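Long-range contacts in manganese-binding protein (Chlamydia trachomatis, PDB 6NSI), which binds iron, manganese and nickel ions, with a preference for ferrous iron, and delivers them to the membrane permease of an ABC transporter for import: residues N8-D13 / D260-N265; S51-C56 / A119-Q124; V223-L228 / R251-P256. All blocks are in the same frame, centred on the assembly; numbering follows the deposited sequence.

Contact 1 of 3, residues N8-D13 / D260-N265. With FE (Fe (III) ion), chain B.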
loop_
_atom_site.group_PDB
_atom_site.type_symbol
_atom_site.label_atom_id
_atom_site.label_comp_id
_atom_site.label_asym_id
_atom_site.label_seq_id
_atom_site.Cartn_x
_atom_site.Cartn_y
_atom_site.Cartn_z
ATOM N N ASN A 8 4.127 9.446 4.963
ATOM C CA ASN A 8 3.985 9.272 3.514
ATOM C C ASN A 8 2.595 9.748 3.082
ATOM O O ASN A 8 1.767 10.143 3.913
ATOM C CB ASN A 8 4.239 7.812 3.116
ATOM C CG ASN A 8 3.243 6.839 3.759
ATOM O OD1 ASN A 8 2.020 6.969 3.601
ATOM N ND2 ASN A 8 3.769 5.845 4.464
ATOM N N ARG A 9 2.332 9.696 1.760
ATOM C CA ARG A 9 1.093 10.271 1.234
ATOM C C ARG A 9 -0.115 9.369 1.447
ATOM O O ARG A 9 -1.251 9.859 1.524
ATOM C CB ARG A 9 1.235 10.587 -0.251
ATOM C CG ARG A 9 2.077 11.815 -0.527
ATOM C CD ARG A 9 1.360 13.086 -0.085
ATOM N NE ARG A 9 0.083 13.257 -0.766
ATOM C CZ ARG A 9 -0.036 13.610 -2.043
ATOM N NH1 ARG A 9 1.048 13.832 -2.770
ATOM N NH2 ARG A 9 -1.234 13.738 -2.596
ATOM N N MET A 10 0.103 8.057 1.523
ATOM C CA MET A 10 -1.002 7.149 1.800
ATOM C C MET A 10 -1.611 7.453 3.163
ATOM O O MET A 10 -2.834 7.389 3.340
ATOM C CB MET A 10 -0.504 5.711 1.708
ATOM C CG MET A 10 0.017 5.366 0.307
ATOM S SD MET A 10 1.773 5.772 0.056
ATOM C CE MET A 10 2.525 4.418 0.961
ATOM N N ILE A 11 -0.767 7.832 4.127
ATOM C CA ILE A 11 -1.256 8.319 5.409
ATOM C C ILE A 11 -1.726 9.764 5.297
ATOM O O ILE A 11 -2.828 10.100 5.737
ATOM C CB ILE A 11 -0.165 8.165 6.481
ATOM C CG1 ILE A 11 0.119 6.686 6.716
ATOM C CG2 ILE A 11 -0.586 8.833 7.779
ATOM C CD1 ILE A 11 1.429 6.450 7.397
ATOM N N CYS A 12 -0.911 10.632 4.691
ATOM C CA CYS A 12 -1.173 12.073 4.765
ATOM C C CYS A 12 -2.518 12.452 4.160
ATOM O O CYS A 12 -3.221 13.325 4.686
ATOM C CB CYS A 12 -0.066 12.864 4.073
ATOM S SG CYS A 12 -0.128 14.645 4.518
ATOM N N ASP A 13 -2.891 11.827 3.048
ATOM C CA ASP A 13 -4.128 12.234 2.389
ATOM C C ASP A 13 -5.358 11.846 3.184
ATOM O O ASP A 13 -6.415 12.465 3.013
ATOM C CB ASP A 13 -4.195 11.641 0.991
ATOM C CG ASP A 13 -3.111 12.195 0.082
ATOM O OD1 ASP A 13 -2.382 13.122 0.507
ATOM O OD2 ASP A 13 -2.980 11.702 -1.051
ATOM N N ASP A 260 4.288 1.861 -3.704
ATOM C CA ASP A 260 4.812 2.451 -2.484
ATOM C C ASP A 260 4.545 3.947 -2.407
ATOM O O ASP A 260 5.025 4.618 -1.480
ATOM C CB ASP A 260 6.311 2.177 -2.374
ATOM C CG ASP A 260 6.629 0.720 -2.039
ATOM O OD1 ASP A 260 5.762 -0.005 -1.479
ATOM O OD2 ASP A 260 7.770 0.305 -2.331
ATOM N N ASN A 261 3.805 4.495 -3.365
ATOM C CA ASN A 261 3.609 5.932 -3.410
ATOM C C ASN A 261 2.243 6.217 -4.019
ATOM O O ASN A 261 1.462 5.308 -4.301
ATOM C CB ASN A 261 4.742 6.630 -4.178
ATOM C CG ASN A 261 4.759 6.284 -5.676
ATOM O OD1 ASN A 261 4.226 5.259 -6.102
ATOM N ND2 ASN A 261 5.405 7.131 -6.470
ATOM N N VAL A 262 1.990 7.504 -4.209
ATOM C CA VAL A 262 0.697 8.064 -4.684
ATOM C C VAL A 262 0.924 8.849 -5.982
ATOM O O VAL A 262 1.990 9.413 -6.123
ATOM C CB VAL A 262 0.174 8.967 -3.553
ATOM C CG1 VAL A 262 -0.535 10.225 -4.012
ATOM C CG2 VAL A 262 -0.594 8.212 -2.493
ATOM N N CYS A 263 -0.044 8.844 -6.898
ATOM C CA CYS A 263 0.080 9.660 -8.125
ATOM C C CYS A 263 -0.425 11.075 -7.824
ATOM O O CYS A 263 0.392 11.902 -7.510
ATOM C CB CYS A 263 -0.737 9.066 -9.257
ATOM S SG CYS A 263 -0.368 9.825 -10.854
ATOM N N ASP A 264 -1.731 11.292 -7.780
ATOM C CA ASP A 264 -2.246 12.637 -7.416
ATOM C C ASP A 264 -2.655 12.647 -5.941
ATOM O O ASP A 264 -2.222 13.514 -5.213
ATOM C CB ASP A 264 -3.447 13.024 -8.266
ATOM C CG ASP A 264 -4.098 14.292 -7.760
ATOM O OD1 ASP A 264 -3.355 15.242 -7.457
ATOM O OD2 ASP A 264 -5.329 14.313 -7.646
ATOM N N ASN A 265 -3.467 11.673 -5.550
ATOM C CA ASN A 265 -3.931 11.492 -4.154
ATOM C C ASN A 265 -4.096 9.993 -3.913
ATOM O O ASN A 265 -4.302 9.265 -4.873
ATOM C CB ASN A 265 -5.208 12.262 -3.835
ATOM C CG ASN A 265 -6.405 11.734 -4.583
ATOM O OD1 ASN A 265 -7.052 10.814 -4.131
ATOM N ND2 ASN A 265 -6.699 12.319 -5.725
HETATM FE FE FE B . 6.967 -1.601 -1.042
HETATM O O HOH W 1 0.454 14.636 -5.681
#

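Contact 2 of 3, residues S51-C56 / A119-Q124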
loop_
_atom_site.group_PDB
_atom_site.type_symbol
_atom_site.label_atom_id
_atom_site.label_comp_id
_atom_site.label_asym_id
_atom_site.label_seq_id
_atom_site.Cartn_x
_atom_site.Cartn_y
_atom_site.Cartn_z
ATOM N N SER A 51 6.065 19.421 14.847
ATOM C CA SER A 51 4.792 18.730 14.700
ATOM C C SER A 51 4.221 18.279 16.042
ATOM O O SER A 51 4.943 18.090 17.025
ATOM C CB SER A 51 4.953 17.525 13.776
ATOM O OG SER A 51 4.978 17.963 12.432
ATOM N N GLN A 52 2.898 18.107 16.073
ATOM C CA GLN A 52 2.215 17.652 17.282
ATOM C C GLN A 52 2.024 16.143 17.312
ATOM O O GLN A 52 1.915 15.560 18.400
ATOM C CB GLN A 52 0.841 18.320 17.418
ATOM C CG GLN A 52 0.867 19.842 17.527
ATOM C CD GLN A 52 1.729 20.349 18.672
ATOM O OE1 GLN A 52 1.676 19.824 19.788
ATOM N NE2 GLN A 52 2.530 21.377 18.397
ATOM N N LEU A 53 1.955 15.516 16.140
ATOM C CA LEU A 53 1.740 14.085 15.993
ATOM C C LEU A 53 2.521 13.638 14.766
ATOM O O LEU A 53 2.589 14.377 13.779
ATOM C CB LEU A 53 0.251 13.746 15.819
ATOM C CG LEU A 53 -0.716 13.860 17.002
ATOM C CD1 LEU A 53 -2.155 13.662 16.529
ATOM C CD2 LEU A 53 -0.352 12.854 18.081
ATOM N N ILE A 54 3.110 12.443 14.835
ATOM C CA ILE A 54 3.846 11.839 13.715
ATOM C C ILE A 54 3.190 10.505 13.393
ATOM O O ILE A 54 3.300 9.549 14.173
ATOM C CB ILE A 54 5.328 11.637 14.035
ATOM C CG1 ILE A 54 6.003 12.981 14.309
ATOM C CG2 ILE A 54 6.013 10.889 12.892
ATOM C CD1 ILE A 54 7.420 12.849 14.852
ATOM N N PHE A 55 2.535 10.431 12.238
ATOM C CA PHE A 55 1.795 9.240 11.836
ATOM C C PHE A 55 2.689 8.327 10.990
ATOM O O PHE A 55 3.159 8.725 9.917
ATOM C CB PHE A 55 0.530 9.644 11.078
ATOM C CG PHE A 55 -0.579 10.140 11.971
ATOM C CD1 PHE A 55 -0.860 11.496 12.063
ATOM C CD2 PHE A 55 -1.345 9.248 12.712
ATOM C CE1 PHE A 55 -1.887 11.956 12.883
ATOM C CE2 PHE A 55 -2.377 9.704 13.535
ATOM C CZ PHE A 55 -2.643 11.055 13.620
ATOM N N CYS A 56 2.933 7.112 11.493
ATOM C CA CYS A 56 3.776 6.103 10.864
ATOM C C CYS A 56 2.955 4.894 10.453
ATOM O O CYS A 56 1.926 4.578 11.065
ATOM C CB CYS A 56 4.871 5.619 11.810
ATOM S SG CYS A 56 5.875 6.947 12.439
ATOM N N ALA A 119 -9.201 8.704 15.643
ATOM C CA ALA A 119 -9.177 8.604 17.098
ATOM C C ALA A 119 -7.954 9.312 17.658
ATOM O O ALA A 119 -8.065 10.164 18.549
ATOM C CB ALA A 119 -9.202 7.137 17.526
ATOM N N ALA A 120 -6.776 8.985 17.119
ATOM C CA ALA A 120 -5.540 9.621 17.555
ATOM C C ALA A 120 -5.619 11.137 17.432
ATOM O O ALA A 120 -5.176 11.864 18.331
ATOM C CB ALA A 120 -4.366 9.081 16.732
ATOM N N LEU A 121 -6.158 11.636 16.313
ATOM C CA LEU A 121 -6.247 13.079 16.127
ATOM C C LEU A 121 -7.181 13.696 17.154
ATOM O O LEU A 121 -6.870 14.734 17.753
ATOM C CB LEU A 121 -6.739 13.395 14.718
ATOM C CG LEU A 121 -5.680 13.392 13.626
ATOM C CD1 LEU A 121 -6.371 13.398 12.272
ATOM C CD2 LEU A 121 -4.727 14.565 13.769
ATOM N N ILE A 122 -8.328 13.053 17.373
ATOM C CA ILE A 122 -9.312 13.557 18.320
ATOM C C ILE A 122 -8.743 13.549 19.733
ATOM O O ILE A 122 -9.012 14.453 20.533
ATOM C CB ILE A 122 -10.604 12.727 18.211
ATOM C CG1 ILE A 122 -11.353 13.094 16.922
ATOM C CG2 ILE A 122 -11.464 12.914 19.455
ATOM C CD1 ILE A 122 -12.547 12.216 16.620
ATOM N N GLN A 123 -7.935 12.536 20.057
ATOM C CA GLN A 123 -7.320 12.474 21.379
ATOM C C GLN A 123 -6.315 13.609 21.589
ATOM O O GLN A 123 -6.149 14.087 22.718
ATOM C CB GLN A 123 -6.666 11.102 21.577
ATOM C CG GLN A 123 -5.796 10.958 22.830
ATOM C CD GLN A 123 -6.568 10.422 24.035
ATOM O OE1 GLN A 123 -7.600 9.758 23.887
ATOM N NE2 GLN A 123 -6.071 10.718 25.236
ATOM N N GLN A 124 -5.653 14.064 20.522
ATOM C CA GLN A 124 -4.703 15.166 20.654
ATOM C C GLN A 124 -5.394 16.524 20.646
ATOM O O GLN A 124 -4.905 17.467 21.280
ATOM C CB GLN A 124 -3.667 15.105 19.532
ATOM C CG GLN A 124 -2.673 16.268 19.521
ATOM C CD GLN A 124 -1.590 16.121 20.571
ATOM O OE1 GLN A 124 -1.338 15.022 21.071
ATOM N NE2 GLN A 124 -0.950 17.236 20.927
HETATM O O HOH W 2 -1.631 19.663 20.348
#

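Contact 3 of 3, residues V223-L228 / R251-P256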
loop_
_atom_site.group_PDB
_atom_site.type_symbol
_atom_site.label_atom_id
_atom_site.label_comp_id
_atom_site.label_asym_id
_atom_site.label_seq_id
_atom_site.Cartn_x
_atom_site.Cartn_y
_atom_site.Cartn_z
ATOM N N VAL A 223 -0.042 -16.565 -17.524
ATOM C CA VAL A 223 -0.192 -15.134 -17.325
ATOM C C VAL A 223 0.145 -14.420 -18.632
ATOM O O VAL A 223 1.181 -14.692 -19.248
ATOM C CB VAL A 223 0.726 -14.672 -16.176
ATOM C CG1 VAL A 223 0.693 -13.183 -16.036
ATOM C CG2 VAL A 223 0.349 -15.335 -14.856
ATOM N N GLU A 224 -0.714 -13.487 -19.060
ATOM C CA GLU A 224 -0.477 -12.797 -20.319
ATOM C C GLU A 224 0.083 -11.394 -20.146
ATOM O O GLU A 224 0.616 -10.832 -21.112
ATOM C CB GLU A 224 -1.774 -12.708 -21.137
ATOM C CG GLU A 224 -2.415 -14.040 -21.438
ATOM C CD GLU A 224 -3.852 -13.869 -21.908
ATOM O OE1 GLU A 224 -4.105 -12.976 -22.749
ATOM O OE2 GLU A 224 -4.734 -14.593 -21.407
ATOM N N VAL A 225 -0.015 -10.824 -18.946
ATOM C CA VAL A 225 0.414 -9.459 -18.702
ATOM C C VAL A 225 1.054 -9.377 -17.318
ATOM O O VAL A 225 0.661 -10.081 -16.380
ATOM C CB VAL A 225 -0.784 -8.482 -18.854
ATOM C CG1 VAL A 225 -1.954 -8.972 -18.034
ATOM C CG2 VAL A 225 -0.384 -7.055 -18.492
ATOM N N VAL A 226 2.068 -8.514 -17.207
ATOM C CA VAL A 226 2.751 -8.236 -15.952
ATOM C C VAL A 226 2.708 -6.726 -15.726
ATOM O O VAL A 226 2.569 -5.945 -16.664
ATOM C CB VAL A 226 4.201 -8.763 -15.979
ATOM C CG1 VAL A 226 4.217 -10.252 -16.333
ATOM C CG2 VAL A 226 5.023 -7.986 -17.008
ATOM N N PHE A 227 2.857 -6.311 -14.471
ATOM C CA PHE A 227 2.607 -4.923 -14.092
ATOM C C PHE A 227 3.879 -4.248 -13.579
ATOM O O PHE A 227 4.370 -4.581 -12.496
ATOM C CB PHE A 227 1.510 -4.847 -13.032
ATOM C CG PHE A 227 0.168 -5.344 -13.509
ATOM C CD1 PHE A 227 -0.141 -6.708 -13.465
ATOM C CD2 PHE A 227 -0.784 -4.453 -14.000
ATOM C CE1 PHE A 227 -1.393 -7.174 -13.887
ATOM C CE2 PHE A 227 -2.059 -4.921 -14.437
ATOM C CZ PHE A 227 -2.347 -6.270 -14.380
ATOM N N LEU A 228 4.349 -3.250 -14.319
ATOM C CA LEU A 228 5.375 -2.330 -13.839
ATOM C C LEU A 228 4.821 -1.450 -12.734
ATOM O O LEU A 228 3.621 -1.189 -12.677
ATOM C CB LEU A 228 5.855 -1.431 -14.980
ATOM C CG LEU A 228 6.419 -2.192 -16.179
ATOM C CD1 LEU A 228 6.510 -1.265 -17.387
ATOM C CD2 LEU A 228 7.781 -2.708 -15.813
ATOM N N ARG A 251 3.050 -9.476 -22.185
ATOM C CA ARG A 251 3.220 -8.052 -22.410
ATOM C C ARG A 251 3.288 -7.341 -21.068
ATOM O O ARG A 251 2.943 -7.902 -20.024
ATOM C CB ARG A 251 2.070 -7.487 -23.238
ATOM C CG ARG A 251 0.737 -7.646 -22.519
ATOM C CD ARG A 251 -0.453 -7.421 -23.425
ATOM N NE ARG A 251 -1.611 -7.034 -22.625
ATOM C CZ ARG A 251 -2.548 -7.875 -22.197
ATOM N NH1 ARG A 251 -2.487 -9.179 -22.501
ATOM N NH2 ARG A 251 -3.552 -7.408 -21.462
ATOM N N LEU A 252 3.740 -6.091 -21.109
ATOM C CA LEU A 252 3.684 -5.188 -19.967
ATOM C C LEU A 252 2.332 -4.490 -19.953
ATOM O O LEU A 252 1.793 -4.146 -21.008
ATOM C CB LEU A 252 4.801 -4.138 -20.038
ATOM C CG LEU A 252 6.265 -4.545 -20.245
ATOM C CD1 LEU A 252 7.093 -3.321 -20.651
ATOM C CD2 LEU A 252 6.856 -5.195 -18.985
ATOM N N ALA A 253 1.785 -4.279 -18.756
ATOM C CA ALA A 253 0.539 -3.535 -18.656
ATOM C C ALA A 253 0.737 -2.127 -19.198
ATOM O O ALA A 253 1.848 -1.588 -19.188
ATOM C CB ALA A 253 0.051 -3.493 -17.208
ATOM N N LYS A 254 -0.350 -1.536 -19.698
ATOM C CA LYS A 254 -0.250 -0.217 -20.314
ATOM C C LYS A 254 0.185 0.832 -19.296
ATOM O O LYS A 254 1.201 1.511 -19.479
ATOM C CB LYS A 254 -1.585 0.165 -20.954
ATOM C CG LYS A 254 -1.758 -0.296 -22.398
ATOM C CD LYS A 254 -0.865 0.501 -23.361
ATOM C CE LYS A 254 -0.196 -0.418 -24.376
ATOM N NZ LYS A 254 1.187 0.021 -24.689
ATOM N N SER A 255 -0.573 0.963 -18.183
ATOM C CA SER A 255 -0.254 1.956 -17.162
ATOM C C SER A 255 0.463 1.314 -15.984
ATOM O O SER A 255 0.178 0.167 -15.631
ATOM C CB SER A 255 -1.520 2.642 -16.630
ATOM O OG SER A 255 -2.443 2.910 -17.668
ATOM N N PRO A 256 1.367 2.052 -15.337
ATOM C CA PRO A 256 2.071 1.500 -14.174
ATOM C C PRO A 256 1.155 1.466 -12.963
ATOM O O PRO A 256 0.195 2.235 -12.857
ATOM C CB PRO A 256 3.246 2.469 -13.969
ATOM C CG PRO A 256 2.765 3.775 -14.523
ATOM C CD PRO A 256 1.779 3.440 -15.639
HETATM O O HOH W 3 0.039 -10.864 -23.848
HETATM O O HOH W 4 1.567 -1.879 -14.623
HETATM O O HOH W 5 2.984 -1.861 -16.519
#

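Contact 1 of 3, residues N8-D13 / D260-N265
Arg-9, in the first turn of helix 9-19, crosses Val-262 of the loop 260-265 at about a right angle. Its CB lies 3.7 Å from Val-262 CG2. Bends at chi2 (-70°) and chi3 (-59°) then fold the chain back, and the guanidinium reaches over the other methyl, Val-262 CG1, which sits under one face toward the rim. NE points to Asp-13 OD1 one helical turn on, a nearly straight salt bridge of 2.8 Å on the syn side of the carboxylate. NH2 donates to Asp-264 O at 2.8 Å. NH1 donates to a water (3.1 Å) that also lies near Asp-264 O and Cys-263 O, and has a salt bridge to Asp-30. Asp-13 OD2 accepts from Tyr-266 N, at the start of helix 266-280. SD of Met-10 lies by Asn-261 CA, and its CE comes 3.5 Å from Asp-260 O. Asp-260 leaves the backbone pointing away from the helix; its carboxylate binds the ferric ion through OD1 (2.0 Å) and OD2 (2.4 Å). His-36, His-102 and His-168 complete the site. The guanidinium thus binds the carboxylates of Asp-13 and Asp-30, which probably balance its charge, and holds the loop past the metal ligand to helix 9-19 at Asp-264 O.

Contact 2 of 3, residues S51-C56 / A119-Q124
Leu-53 lays its isobutyl group against the aliphatic part of Gln-124, the two side chains sliding past each other in opposite directions. This is beta-alpha packing in the N-terminal part of the protein, consistent with the bacterial solute-binding protein 9 family. The parallel sheet that contains strand 54-56 meets the last turns of helix 107-124. Leu-53 CD1 is 3.7 Å from Gln-124 CB and 3.9 Å from Leu-121 CD2, and it comes near the Ala-120 carbonyl. Phe-55, two residues on, points to the same side. Its ring presents an edge to Ala-120, with CE2 3.8 Å from the methyl CB. Its CZ also lies 3.8 Å from Leu-121 CG. Leu-121 is therefore shared: CD2 touches both Leu-53 and the ring, and CG the ring. Helix 9-19 extends this apolar layer, with Ile-11 and Val-15 on Phe-55 and Ile-18 on Leu-121. Phe-132 of helix 129-154 also packs on Leu-121.

Polar groups gather at one end of the contact. In Gln-124, CG is anti to the backbone N (chi1 176°), which puts it beside Leu-53, 4.0 Å from the leucine CG. The amides of Gln-52 and Gln-124 are turned 38° apart, and a water links them. Gln-124 NE2 donates to that water at 2.6 Å, while the water's bond to Gln-52 OE1 is weak, at 3.4 Å.

Contact 3 of 3, residues V223-L228 / R251-P256
Arg-251 and Val-226 anchor a short parallel beta ladder through their backbones. Val-226 N donates to Arg-251 O at 3.0 Å, and Ala-253 N donates to Val-226 O at 2.8 Å. Arg-251 N gives a third bond to Glu-224 O. Val-225 pairs with Arg-251, and Val-226 with Leu-252. Past the ladder, segment 251-256 bows out at Lys-254 and Ser-255, waters bridge the gap, and Pro-256 CA returns to Leu-228 O. One water accepts from Leu-228 N and donates to Ala-253 O. Another donates to both Leu-228 O and Ser-255 O.

The Arg-251 side chain stays on the side of the sheet that carries Val-225. CG sits between the backbone N and the carbonyl carbon (chi1 62°), and the chain runs extended to NE. Val-225 CB lies over the centre of the guanidinium, 3.8 Å from CZ of Arg-251. Glu-224 OE1 is 4.1 Å from Arg-251 NH1, too far for a salt bridge; the firm ionic partner of the arginine is Glu-280, through NH2. Ala-253 CB packs on Val-225 CG2 and reaches the Phe-227 ring at CD2, 3.5 Å away.

On the other face, Leu-252 CD2 meets Val-226 CG2 at 3.9 Å. Its CD1 touches Leu-228 CD1 at the same distance.

Strands 225-226 and 251-252, with helix 235-242 between them in the chain, form a beta-alpha-beta unit. That helix covers the Val-226 and Leu-252 face with Val-241, and Arg-238 also touches Leu-252. Helix 266-280 lies against Phe-227 and Ala-253. Strand 164-165 borders Val-226 and Phe-227, and Phe-227 shares a backbone bond with Val-165.

In the fold
Contact 1 is the most central of the three and holds one ligand of the metal. Contacts 2 and 3 lie on opposite sides of the chain's centre, with their own centres 39 Å apart. Contact 2 is buried, and its side chains meet mainly through apolar atoms. Contact 3 is partly buried and is built on backbone pairing, with exposed charged side chains at its margin. Contact 1, also partly buried, relies on a charged side chain. Helix 9-19 joins contacts 1 and 2: Ile-11 CG2 packs on Phe-55 CB at 3.6 Å. Contacts 1 and 3 adjoin only in sequence, where segment 251-256 leads on to 260-265, while helix 266-280 borders both.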